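Local coordinates for aluminum resistance protein (Clostridium novyi, PDB 3I16) that acts as a pyridoxal-phosphate-dependent carbon-sulfur lyase involved in aluminum resistance, probably of the methionine gamma-lyase type, at the pyridoxal-5'-phosphate site. Coordinates in Å, arbitrary orientation; residue numbers count along the deposited sequence, not the author numbering. Chains: chain A/B, Aluminum resistance protein.

The pyridoxal-5'-phosphate site. Residues chain A 99-101, 104, 126, 183, 185, 218, 220-221, 241, 244; chain B 68. With PLP (pyridoxal-5'-phosphate), chain C.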
ATOM      1  N   ASN A  99      16.715   5.814  -8.492  1.00 12.77           N
ATOM      2  CA  ASN A  99      17.964   5.463  -7.838  1.00 14.49           C
ATOM      3  C   ASN A  99      18.748   6.744  -7.623  1.00 14.79           C
ATOM      4  O   ASN A  99      18.257   7.828  -7.954  1.00 14.64           O
ATOM      5  CB  ASN A  99      18.771   4.438  -8.667  1.00 13.26           C
ATOM      6  CG  ASN A  99      19.061   4.899 -10.071  1.00 12.51           C
ATOM      7  OD1 ASN A  99      19.170   6.099 -10.366  1.00 11.22           O
ATOM      8  ND2 ASN A  99      19.196   3.925 -10.971  1.00 11.39           N
ATOM      9  N   GLY A 100      19.935   6.629  -7.036  1.00 14.75           N
ATOM     10  CA  GLY A 100      20.776   7.782  -6.794  1.00 15.60           C
ATOM     11  C   GLY A 100      21.268   8.469  -8.049  1.00 14.75           C
ATOM     12  O   GLY A 100      21.381   9.683  -8.085  1.00 15.01           O
ATOM     13  N   THR A 101      21.587   7.696  -9.076  1.00 14.62           N
ATOM     14  CA  THR A 101      22.025   8.273 -10.348  1.00 14.22           C
ATOM     15  C   THR A 101      20.948   9.212 -10.913  1.00 14.01           C
ATOM     16  O   THR A 101      21.257  10.263 -11.477  1.00 12.08           O
ATOM     17  CB  THR A 101      22.359   7.144 -11.347  1.00 16.82           C
ATOM     18  OG1 THR A 101      23.317   6.264 -10.745  1.00 15.72           O
ATOM     19  CG2 THR A 101      22.905   7.683 -12.658  1.00  9.24           C
ATOM     20  N   LEU A 104      21.180  12.529  -9.020  1.00 14.45           N
ATOM     21  CA  LEU A 104      22.373  13.271  -9.438  1.00 15.45           C
ATOM     22  C   LEU A 104      22.207  13.855 -10.835  1.00 13.42           C
ATOM     23  O   LEU A 104      22.506  15.026 -11.078  1.00 11.34           O
ATOM     24  CB  LEU A 104      23.595  12.359  -9.398  1.00 18.06           C
ATOM     25  CG  LEU A 104      23.963  11.838  -8.001  1.00 23.63           C
ATOM     26  CD1 LEU A 104      24.765  10.575  -8.129  1.00 30.40           C
ATOM     27  CD2 LEU A 104      24.719  12.875  -7.209  1.00 23.79           C
ATOM     28  N   TYR A 126      31.711   8.297 -10.629  1.00 18.75           N
ATOM     29  CA  TYR A 126      31.140   6.957 -10.500  0.50 19.29           C
ATOM     30  C   TYR A 126      30.608   6.537 -11.865  1.00 19.96           C
ATOM     31  O   TYR A 126      29.936   7.354 -12.525  1.00 17.30           O
ATOM     32  CB  TYR A 126      29.974   7.051  -9.493  0.50 18.53           C
ATOM     33  CG  TYR A 126      29.442   5.750  -8.926  0.50 20.69           C
ATOM     34  CD1 TYR A 126      30.070   5.133  -7.848  0.50 22.93           C
ATOM     35  CD2 TYR A 126      28.271   5.177  -9.416  0.50 23.21           C
ATOM     36  CE1 TYR A 126      29.573   3.964  -7.303  0.50 21.89           C
ATOM     37  CE2 TYR A 126      27.766   4.008  -8.872  0.50 21.87           C
ATOM     38  CZ  TYR A 126      28.426   3.408  -7.823  0.50 22.75           C
ATOM     39  OH  TYR A 126      27.935   2.249  -7.292  0.50 32.05           O
ATOM     40  N   GLN A 183      32.492  14.385  -5.672  1.00 13.60           N
ATOM     41  CA  GLN A 183      31.998  13.091  -5.216  1.00 14.67           C
ATOM     42  C   GLN A 183      32.572  12.793  -3.844  1.00 15.50           C
ATOM     43  O   GLN A 183      33.777  12.726  -3.694  1.00 15.94           O
ATOM     44  CB  GLN A 183      32.415  12.017  -6.197  1.00 13.63           C
ATOM     45  CG  GLN A 183      31.786  10.663  -5.929  1.00 14.57           C
ATOM     46  CD  GLN A 183      32.103   9.705  -7.046  1.00 20.03           C
ATOM     47  OE1 GLN A 183      31.691   9.914  -8.204  1.00 15.27           O
ATOM     48  NE2 GLN A 183      32.853   8.651  -6.720  1.00 11.54           N
ATOM     49  N   SER A 185      31.954   9.937  -1.733  1.00 19.03           N
ATOM     50  CA  SER A 185      32.342   8.525  -1.638  1.00 20.79           C
ATOM     51  C   SER A 185      33.295   8.162  -2.771  1.00 23.79           C
ATOM     52  O   SER A 185      33.275   8.784  -3.830  1.00 22.51           O
ATOM     53  CB  SER A 185      31.087   7.645  -1.694  1.00 21.54           C
ATOM     54  OG  SER A 185      31.402   6.275  -1.583  1.00 23.41           O
ATOM     55  N   ASP A 218      27.754  14.952  -4.537  1.00 12.55           N
ATOM     56  CA  ASP A 218      27.155  13.613  -4.554  1.00 12.62           C
ATOM     57  C   ASP A 218      27.449  13.114  -3.160  1.00 13.63           C
ATOM     58  O   ASP A 218      28.591  12.766  -2.847  1.00 15.01           O
ATOM     59  CB  ASP A 218      27.884  12.756  -5.602  1.00 14.41           C
ATOM     60  CG  ASP A 218      27.509  11.275  -5.559  1.00 15.75           C
ATOM     61  OD1 ASP A 218      26.795  10.817  -4.640  1.00 21.13           O
ATOM     62  OD2 ASP A 218      27.932  10.571  -6.498  1.00 16.67           O
ATOM     63  N   CYS A 220      25.950  10.466  -1.568  1.00 14.03           N
ATOM     64  CA  CYS A 220      25.676   9.044  -1.321  1.00 14.22           C
ATOM     65  C   CYS A 220      26.684   8.376  -0.397  1.00 16.28           C
ATOM     66  O   CYS A 220      27.892   8.484  -0.626  1.00 11.37           O
ATOM     67  CB  CYS A 220      25.692   8.268  -2.621  1.00 14.88           C
ATOM     68  SG  CYS A 220      24.249   8.522  -3.643  1.00 20.86           S
ATOM     69  N   TYR A 221      26.161   7.685   0.618  1.00 16.65           N
ATOM     70  CA  TYR A 221      26.938   6.938   1.629  1.00 18.41           C
ATOM     71  C   TYR A 221      27.578   7.747   2.743  1.00 16.40           C
ATOM     72  O   TYR A 221      28.069   7.168   3.709  1.00 18.61           O
ATOM     73  CB  TYR A 221      28.011   6.057   1.008  1.00 19.13           C
ATOM     74  CG  TYR A 221      27.498   4.900   0.181  1.00 22.43           C
ATOM     75  CD1 TYR A 221      26.750   3.880   0.774  1.00 23.81           C
ATOM     76  CD2 TYR A 221      27.838   4.770  -1.138  1.00 19.42           C
ATOM     77  CE1 TYR A 221      26.321   2.815   0.046  1.00 26.68           C
ATOM     78  CE2 TYR A 221      27.424   3.694  -1.868  1.00 27.97           C
ATOM     79  CZ  TYR A 221      26.679   2.728  -1.279  1.00 25.04           C
ATOM     80  OH  TYR A 221      26.268   1.681  -2.039  1.00 36.95           O
ATOM     81  N   SER A 241      20.617   8.846  -2.525  1.00 16.65           N
ATOM     82  CA  SER A 241      19.616   7.771  -2.648  1.00 15.38           C
ATOM     83  C   SER A 241      18.953   7.416  -1.306  1.00 15.41           C
ATOM     84  O   SER A 241      19.631   7.264  -0.289  1.00 14.84           O
ATOM     85  CB  SER A 241      20.285   6.511  -3.211  1.00 15.58           C
ATOM     86  OG  SER A 241      19.429   5.376  -3.109  1.00 17.12           O
ATOM     87  N   LYS A 244      20.133   4.103   0.553  1.00 13.95           N
ATOM     88  CA  LYS A 244      21.440   4.058   1.195  0.50 13.60           C
ATOM     89  C   LYS A 244      21.178   4.599   2.606  1.00 13.54           C
ATOM     90  O   LYS A 244      20.088   4.441   3.105  1.00 13.50           O
ATOM     91  CB  LYS A 244      22.503   4.856   0.447  0.50 13.18           C
ATOM     92  CG  LYS A 244      22.744   4.392  -0.968  0.50 12.93           C
ATOM     93  CD  LYS A 244      23.902   5.145  -1.584  0.50 17.47           C
ATOM     94  CE  LYS A 244      24.055   4.799  -3.055  0.50 21.42           C
ATOM     95  NZ  LYS A 244      24.119   3.327  -3.265  0.50 23.09           N
TER
ATOM     96  N   TYR B  68      15.433  -0.566  -6.616  1.00 12.35           N
ATOM     97  CA  TYR B  68      15.663  -0.381  -8.051  1.00 14.99           C
ATOM     98  C   TYR B  68      14.580  -0.904  -8.958  1.00 14.33           C
ATOM     99  O   TYR B  68      14.467  -0.432 -10.076  1.00 15.88           O
ATOM    100  CB  TYR B  68      16.965  -1.079  -8.500  1.00 14.33           C
ATOM    101  CG  TYR B  68      18.225  -0.555  -7.882  1.00 16.90           C
ATOM    102  CD1 TYR B  68      18.561   0.777  -7.974  1.00 20.13           C
ATOM    103  CD2 TYR B  68      19.112  -1.400  -7.261  1.00 22.33           C
ATOM    104  CE1 TYR B  68      19.740   1.253  -7.418  1.00 24.94           C
ATOM    105  CE2 TYR B  68      20.284  -0.924  -6.693  1.00 22.34           C
ATOM    106  CZ  TYR B  68      20.584   0.397  -6.772  1.00 18.10           C
ATOM    107  OH  TYR B  68      21.745   0.864  -6.228  1.00 16.41           O
TER
HETATM  108  N1  PLP C 427      27.438   8.124  -6.433  1.00 41.48           N
HETATM  109  C2  PLP C 427      28.167   7.305  -5.624  1.00 35.39           C
HETATM  110  C2A PLP C 427      29.552   7.702  -5.216  1.00 28.52           C
HETATM  111  C3  PLP C 427      27.591   6.113  -5.188  1.00 46.45           C
HETATM  112  O3  PLP C 427      28.321   5.294  -4.362  1.00 43.80           O
HETATM  113  C4  PLP C 427      26.294   5.758  -5.584  1.00 43.36           C
HETATM  114  C5  PLP C 427      25.565   6.603  -6.415  1.00 45.40           C
HETATM  115  C6  PLP C 427      26.152   7.786  -6.815  1.00 41.15           C
HETATM  116  C5A PLP C 427      24.145   6.318  -6.867  1.00 40.46           C
HETATM  117  O4P PLP C 427      23.970   5.000  -7.270  1.00 37.38           O
HETATM  118  P   PLP C 427      22.532   4.294  -7.595  1.00 33.78           P
HETATM  119  O1P PLP C 427      21.473   4.488  -6.519  1.00 29.35           O
HETATM  120  O2P PLP C 427      22.894   2.829  -7.618  1.00 33.20           O
HETATM  121  O3P PLP C 427      22.012   4.833  -8.919  1.00 22.69           O
HETATM  122  O   HOH W   1      20.787   3.556  -4.456  1.00 19.16           O
HETATM  123  O   HOH W   2      30.619   4.726  -3.577  1.00 23.32           O
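In this methionine gamma-lyase family member, the pyridoxal-5'-phosphate cofactor, itself poorly ordered, lies almost wholly buried in a cleft of chain A that chain B completes. The pyridine ring is tightly sandwiched. A:Tyr126, CG anti to its backbone N (chi1 -165°), stacks on one face, its plane tilted 14° from the cofactor ring and the centroids 3.9 Å apart. A lone pair of A:Gln183 OE1 accepts from A:Tyr126 N, holding that backbone. On the opposite face A:Cys220 lays CB over the ring, while its SG comes 3.6 Å from PLP C5. From this same side A:Lys244 CE packs 3.5 Å from PLP C4. At the ring edge, PLP N1 donates to the syn lone pair of A:Asp218 OD2 at 2.5 Å; the carboxylate would probably favour a protonated ring nitrogen and so a more electron-withdrawing ring. OD1 takes A:Cys220 N on its anti lone pair, which should help hold the carboxylate. A:Leu104 CD1 packs 3.4 Å from PLP C6.

The phosphate sits at the N-terminal end of helix 100-111, whose dipole may favour its charge. A:Gly100 N donates to PLP O1P at 2.7 Å, and O3P is gripped by both N and OG1 of A:Thr101, the hydroxyl being turned beside its own backbone N. B:Tyr68 reaches in from the neighbouring subunit, its phenol OH donating to PLP O2P at 2.7 Å.

By contrast, the phenolic O3 is reached partly through water: water 2 bridges it to A:Ser185 OG. A:Lys244, the family's Schiff-base lysine, bends at its end (chi4 -52°); no aldehyde carbon is modelled on C4, so the structure alone does not show the Schiff base. Its CD lies over the centre of the A:Tyr221 ring, whose edge meets O3 in plane.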